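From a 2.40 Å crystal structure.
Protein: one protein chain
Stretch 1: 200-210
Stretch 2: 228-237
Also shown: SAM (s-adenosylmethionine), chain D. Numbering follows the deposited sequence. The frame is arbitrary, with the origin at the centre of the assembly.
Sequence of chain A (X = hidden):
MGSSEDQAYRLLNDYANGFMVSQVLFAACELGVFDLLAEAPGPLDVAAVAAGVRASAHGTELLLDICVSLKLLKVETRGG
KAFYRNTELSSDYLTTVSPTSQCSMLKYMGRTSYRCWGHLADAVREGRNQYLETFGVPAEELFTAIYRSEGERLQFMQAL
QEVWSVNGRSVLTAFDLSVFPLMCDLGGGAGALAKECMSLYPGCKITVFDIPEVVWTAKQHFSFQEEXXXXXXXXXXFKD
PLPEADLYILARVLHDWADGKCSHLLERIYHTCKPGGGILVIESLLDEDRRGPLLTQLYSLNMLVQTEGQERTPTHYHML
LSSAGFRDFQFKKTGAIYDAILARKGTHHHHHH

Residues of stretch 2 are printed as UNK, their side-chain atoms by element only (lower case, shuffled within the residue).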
# COMPACT_ATOMS: atom_id res chain seq x y z
N LEU A 200 -8.68 34.87 -8.13
CA LEU A 200 -8.17 34.84 -9.50
C LEU A 200 -8.97 35.75 -10.42
O LEU A 200 -8.38 36.44 -11.25
CB LEU A 200 -8.17 33.40 -10.03
CG LEU A 200 -7.00 32.53 -9.66
CD1 LEU A 200 -7.27 31.10 -10.05
CD2 LEU A 200 -5.73 33.01 -10.33
N TYR A 201 -10.32 35.77 -10.25
CA TYR A 201 -11.23 36.59 -11.06
C TYR A 201 -11.99 37.62 -10.20
O TYR A 201 -13.13 37.38 -9.78
CB TYR A 201 -12.16 35.72 -11.93
CG TYR A 201 -11.41 34.81 -12.88
CD1 TYR A 201 -10.96 35.27 -14.12
CD2 TYR A 201 -11.07 33.50 -12.52
CE1 TYR A 201 -10.23 34.45 -14.99
CE2 TYR A 201 -10.37 32.66 -13.38
CZ TYR A 201 -9.94 33.15 -14.62
OH TYR A 201 -9.27 32.33 -15.49
N PRO A 202 -11.36 38.79 -9.95
CA PRO A 202 -12.01 39.81 -9.10
C PRO A 202 -13.36 40.35 -9.56
O PRO A 202 -14.14 40.82 -8.73
CB PRO A 202 -10.96 40.93 -9.05
CG PRO A 202 -9.67 40.27 -9.35
CD PRO A 202 -10.01 39.22 -10.35
N GLY A 203 -13.61 40.31 -10.86
CA GLY A 203 -14.87 40.80 -11.41
C GLY A 203 -16.04 39.87 -11.15
O GLY A 203 -17.15 40.32 -10.85
N CYS A 204 -15.77 38.56 -11.24
CA CYS A 204 -16.70 37.45 -11.09
C CYS A 204 -17.34 37.26 -9.70
O CYS A 204 -16.84 37.78 -8.70
CB CYS A 204 -16.05 36.16 -11.60
SG CYS A 204 -15.47 36.24 -13.32
N LYS A 205 -18.46 36.53 -9.68
CA LYS A 205 -19.23 36.11 -8.50
C LYS A 205 -19.56 34.62 -8.68
O LYS A 205 -19.73 34.16 -9.82
CB LYS A 205 -20.53 36.92 -8.35
CG LYS A 205 -20.44 38.08 -7.36
CD LYS A 205 -21.17 39.36 -7.85
CE LYS A 205 -22.66 39.41 -7.55
NZ LYS A 205 -23.33 40.61 -8.16
N ILE A 206 -19.63 33.87 -7.57
CA ILE A 206 -19.89 32.42 -7.61
C ILE A 206 -20.88 31.88 -6.54
O ILE A 206 -20.83 32.28 -5.37
CB ILE A 206 -18.53 31.64 -7.58
CG1 ILE A 206 -18.67 30.15 -7.98
CG2 ILE A 206 -17.84 31.78 -6.23
CD1 ILE A 206 -17.35 29.50 -8.52
N THR A 207 -21.73 30.90 -6.94
CA THR A 207 -22.57 30.17 -6.01
C THR A 207 -22.03 28.73 -5.87
O THR A 207 -21.83 28.04 -6.88
CB THR A 207 -24.03 30.23 -6.40
OG1 THR A 207 -24.38 31.60 -6.39
CG2 THR A 207 -24.94 29.45 -5.44
N VAL A 208 -21.81 28.28 -4.63
CA VAL A 208 -21.40 26.90 -4.37
C VAL A 208 -22.70 26.09 -4.20
O VAL A 208 -23.52 26.40 -3.32
CB VAL A 208 -20.43 26.74 -3.17
CG1 VAL A 208 -20.13 25.28 -2.89
CG2 VAL A 208 -19.12 27.51 -3.42
N PHE A 209 -22.93 25.11 -5.09
CA PHE A 209 -24.11 24.25 -5.04
C PHE A 209 -23.75 22.86 -4.52
O PHE A 209 -22.84 22.21 -5.03
CB PHE A 209 -24.80 24.15 -6.41
CG PHE A 209 -26.15 23.48 -6.39
CD1 PHE A 209 -26.26 22.09 -6.44
CD2 PHE A 209 -27.32 24.23 -6.29
CE1 PHE A 209 -27.50 21.47 -6.41
CE2 PHE A 209 -28.57 23.61 -6.28
CZ PHE A 209 -28.65 22.24 -6.36
N ASP A 210 -24.47 22.39 -3.50
CA ASP A 210 -24.24 21.07 -2.93
C ASP A 210 -25.45 20.61 -2.12
O ASP A 210 -26.42 21.37 -1.99
CB ASP A 210 -22.93 21.02 -2.11
CG ASP A 210 -22.17 19.71 -2.29
OD1 ASP A 210 -22.70 18.66 -1.87
OD2 ASP A 210 -21.02 19.75 -2.81
N UNK A 228 -17.48 37.93 -0.09
CA UNK A 228 -18.48 38.90 -0.56
C UNK A 228 -18.82 38.61 -2.04
O UNK A 228 -19.72 39.23 -2.62
o UNK A 228 -17.01 42.59 2.09
o UNK A 228 -18.52 43.26 0.63
c UNK A 228 -17.92 42.36 1.26
c UNK A 228 -18.32 40.92 1.02
c UNK A 228 -18.01 40.35 -0.36
N UNK A 229 -18.08 37.63 -2.62
CA UNK A 229 -18.18 37.13 -4.00
C UNK A 229 -18.81 35.73 -4.02
O UNK A 229 -19.28 35.29 -5.06
n UNK A 229 -14.55 38.17 -7.03
c UNK A 229 -14.82 38.17 -5.73
c UNK A 229 -16.27 38.29 -5.33
o UNK A 229 -13.91 38.10 -4.89
c UNK A 229 -16.77 37.03 -4.61
N UNK A 230 -18.76 35.01 -2.88
CA UNK A 230 -19.23 33.63 -2.74
C UNK A 230 -20.57 33.53 -2.03
O UNK A 230 -20.76 34.12 -0.97
c UNK A 230 -18.15 32.72 -2.11
c UNK A 230 -18.54 31.23 -2.16
c UNK A 230 -15.58 32.75 -1.81
c UNK A 230 -16.76 32.95 -2.75
N UNK A 231 -21.48 32.74 -2.61
CA UNK A 231 -22.83 32.46 -2.14
C UNK A 231 -22.98 30.94 -2.05
O UNK A 231 -22.18 30.21 -2.62
c UNK A 231 -25.32 32.79 -2.91
o UNK A 231 -25.72 32.59 -1.73
c UNK A 231 -23.85 33.08 -3.13
o UNK A 231 -26.09 32.80 -3.90
N UNK A 232 -24.00 30.45 -1.32
CA UNK A 232 -24.29 29.03 -1.18
C UNK A 232 -25.74 28.75 -1.50
O UNK A 232 -26.61 29.49 -1.06
c UNK A 232 -20.75 26.59 0.42
c UNK A 232 -22.09 26.91 0.23
c UNK A 232 -22.55 28.20 0.48
c UNK A 232 -20.30 28.82 1.11
c UNK A 232 -23.99 28.56 0.24
c UNK A 232 -21.64 29.15 0.92
c UNK A 232 -19.86 27.55 0.85
N UNK A 233 -25.99 27.72 -2.31
CA UNK A 233 -27.33 27.20 -2.59
C UNK A 233 -27.25 25.71 -2.27
O UNK A 233 -26.29 25.03 -2.65
c UNK A 233 -29.38 27.25 -4.17
c UNK A 233 -30.05 27.29 -5.57
n UNK A 233 -30.82 26.22 -5.88
c UNK A 233 -27.83 27.42 -4.05
o UNK A 233 -30.05 28.34 -6.28
N UNK A 234 -28.23 25.23 -1.54
CA UNK A 234 -28.34 23.82 -1.20
C UNK A 234 -29.40 23.17 -2.10
O UNK A 234 -30.38 23.82 -2.49
c UNK A 234 -29.84 24.41 0.81
c UNK A 234 -28.65 23.61 0.29
c UNK A 234 -30.19 24.11 2.25
o UNK A 234 -31.41 24.07 2.55
o UNK A 234 -29.27 23.95 3.08
N UNK A 235 -29.18 21.91 -2.42
CA UNK A 235 -30.09 21.13 -3.23
C UNK A 235 -29.51 19.89 -3.87
O UNK A 235 -28.40 19.46 -3.54
N UNK A 236 -30.28 19.32 -4.80
CA UNK A 236 -29.90 18.13 -5.54
C UNK A 236 -29.74 18.50 -7.03
O UNK A 236 -30.74 18.77 -7.69
c UNK A 236 -30.74 15.76 -6.17
c UNK A 236 -30.95 17.01 -5.32
o UNK A 236 -29.66 15.64 -6.83
o UNK A 236 -31.64 14.90 -6.16
N UNK A 237 -28.52 18.45 -7.57
CA UNK A 237 -28.33 18.83 -8.98
C UNK A 237 -29.03 17.96 -10.04
O UNK A 237 -29.19 18.39 -11.19
c UNK A 237 -24.56 18.72 -8.54
c UNK A 237 -23.52 17.83 -8.26
c UNK A 237 -23.69 16.47 -8.47
c UNK A 237 -25.79 18.26 -8.99
c UNK A 237 -25.94 16.89 -9.21
c UNK A 237 -26.90 19.23 -9.32
c UNK A 237 -24.88 16.00 -8.98
N SAM D . -15.99 19.72 -6.32
CA SAM D . -15.32 19.33 -5.06
C SAM D . -13.81 19.05 -5.12
O SAM D . -13.34 18.67 -6.18
OXT SAM D . -13.02 19.19 -4.13
CB SAM D . -16.12 18.18 -4.49
CG SAM D . -15.98 16.88 -5.31
SD SAM D . -16.90 15.57 -4.42
CE SAM D . -16.23 14.15 -5.19
C5' SAM D . -18.50 15.50 -5.29
C4' SAM D . -19.36 16.60 -4.64
O4' SAM D . -20.63 16.46 -5.25
C3' SAM D . -19.55 16.38 -3.09
O3' SAM D . -19.27 17.59 -2.36
C2' SAM D . -21.03 15.90 -3.00
O2' SAM D . -21.76 16.20 -1.81
C1' SAM D . -21.65 16.62 -4.22
N9 SAM D . -22.90 15.99 -4.68
C8 SAM D . -23.12 14.63 -4.88
N7 SAM D . -24.34 14.43 -5.30
C5 SAM D . -25.01 15.65 -5.35
C6 SAM D . -26.31 16.08 -5.68
N6 SAM D . -27.20 15.17 -6.14
N1 SAM D . -26.61 17.43 -5.65
C2 SAM D . -25.73 18.33 -5.20
N3 SAM D . -24.49 17.95 -4.86
C4 SAM D . -24.07 16.67 -4.97

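Position 228 has three side-chain carbons in a row, the third carrying two oxygens. This is a carboxylate on a two-carbon arm. Its CA-to-CB bond points away from stretch 1, and the side chain touches nothing there. The residue is Glu228.

Position 229 also has three carbons, but the third carries one oxygen and one nitrogen. The side chain reaches back to the turn before the first strand, and its nitrogen lies 2.9 Å from Cys204 O. A carboxylate could not donate to that carbonyl; an amide can. The residue is Gln229, and the bond runs from Gln229 NE2 to Cys204 O.

Position 230 has four carbons, forked at the first, with one arm two carbons long. Two of its carbons lie near Ile206 CG2 and Val208 CG2. That branching at CB is isoleucine, Ile230. Ile230 CG1 packs on Ile206 CG2 at 3.8 Å, and Ile230 CG2 lies 4.0 Å from Val208 CG2.

Position 231 has two carbons, the second carrying two oxygens. One oxygen meets the hydroxyl of Thr207. The short arm with a carboxylate marks Asp231. Thr207 OG1 donates to Asp231 OD2 at 3.3 Å.

Position 232 has one carbon and then a ring of six carbons with no oxygen attached. Val208 CG2 sits over one face of the ring. The residue is Phe232. Val208 CB is 3.6 Å from Phe232 CE1.

Position 233 has three carbons, the third carrying one oxygen and one nitrogen. Its CB lies 3.8 Å from Thr207 CG2, and its amide end reaches the edge of the Phe209 ring. It is Gln233, with Gln233 NE2 3.5 Å from Phe209 CE2.

Position 234 has three carbons, the third carrying two oxygens. The side chain is exposed and adds little; the backbone CA lies 3.2 Å from Asp210 O. The residue is Glu234.

Position 235 has no side-chain atoms, so it is Gly235. A CB here would clash with Phe209 CZ, at 2.9 Å, and the backbone angles themselves call for glycine.

Position 236 has two carbons, the second carrying two oxygens. Its CA-to-CB bond points away from stretch 1, and the side chain accepts from SAM. The residue is Asp236, with SAM N6 2.6 Å from Asp236 OD1.

Position 237 has one carbon and a six-carbon ring without oxygen. Its CB is 3.7 Å from Phe209 CE1, and SAM C5 lies over one ring face. It is Phe237.

The contact is a parallel strand pair. Backbone bonds alternate: Ile206 N to Gln229 O and Asp231 N to Ile206 O, both 2.9 Å, then Val208 N to Asp231 O at 2.8 Å and Gln233 N to Val208 O at 3.0 Å. Asp210 N to Gln233 O is weak at 3.3 Å, but Gly235 N to Asp210 O closes the ladder at 2.8 Å. Ile206, Val208, Ile230 and Phe232 pack on one sheet face; Thr207, Phe209, Asp231 and Gln233 share the other. At the far end the first strand and the loop after the second serve SAM: Asp210 accepts from the ribose hydroxyls, and Phe237 N donates to SAM N1 at 2.9 Å.

Stretch 2, residues 228-237: EQIDFQEGDF
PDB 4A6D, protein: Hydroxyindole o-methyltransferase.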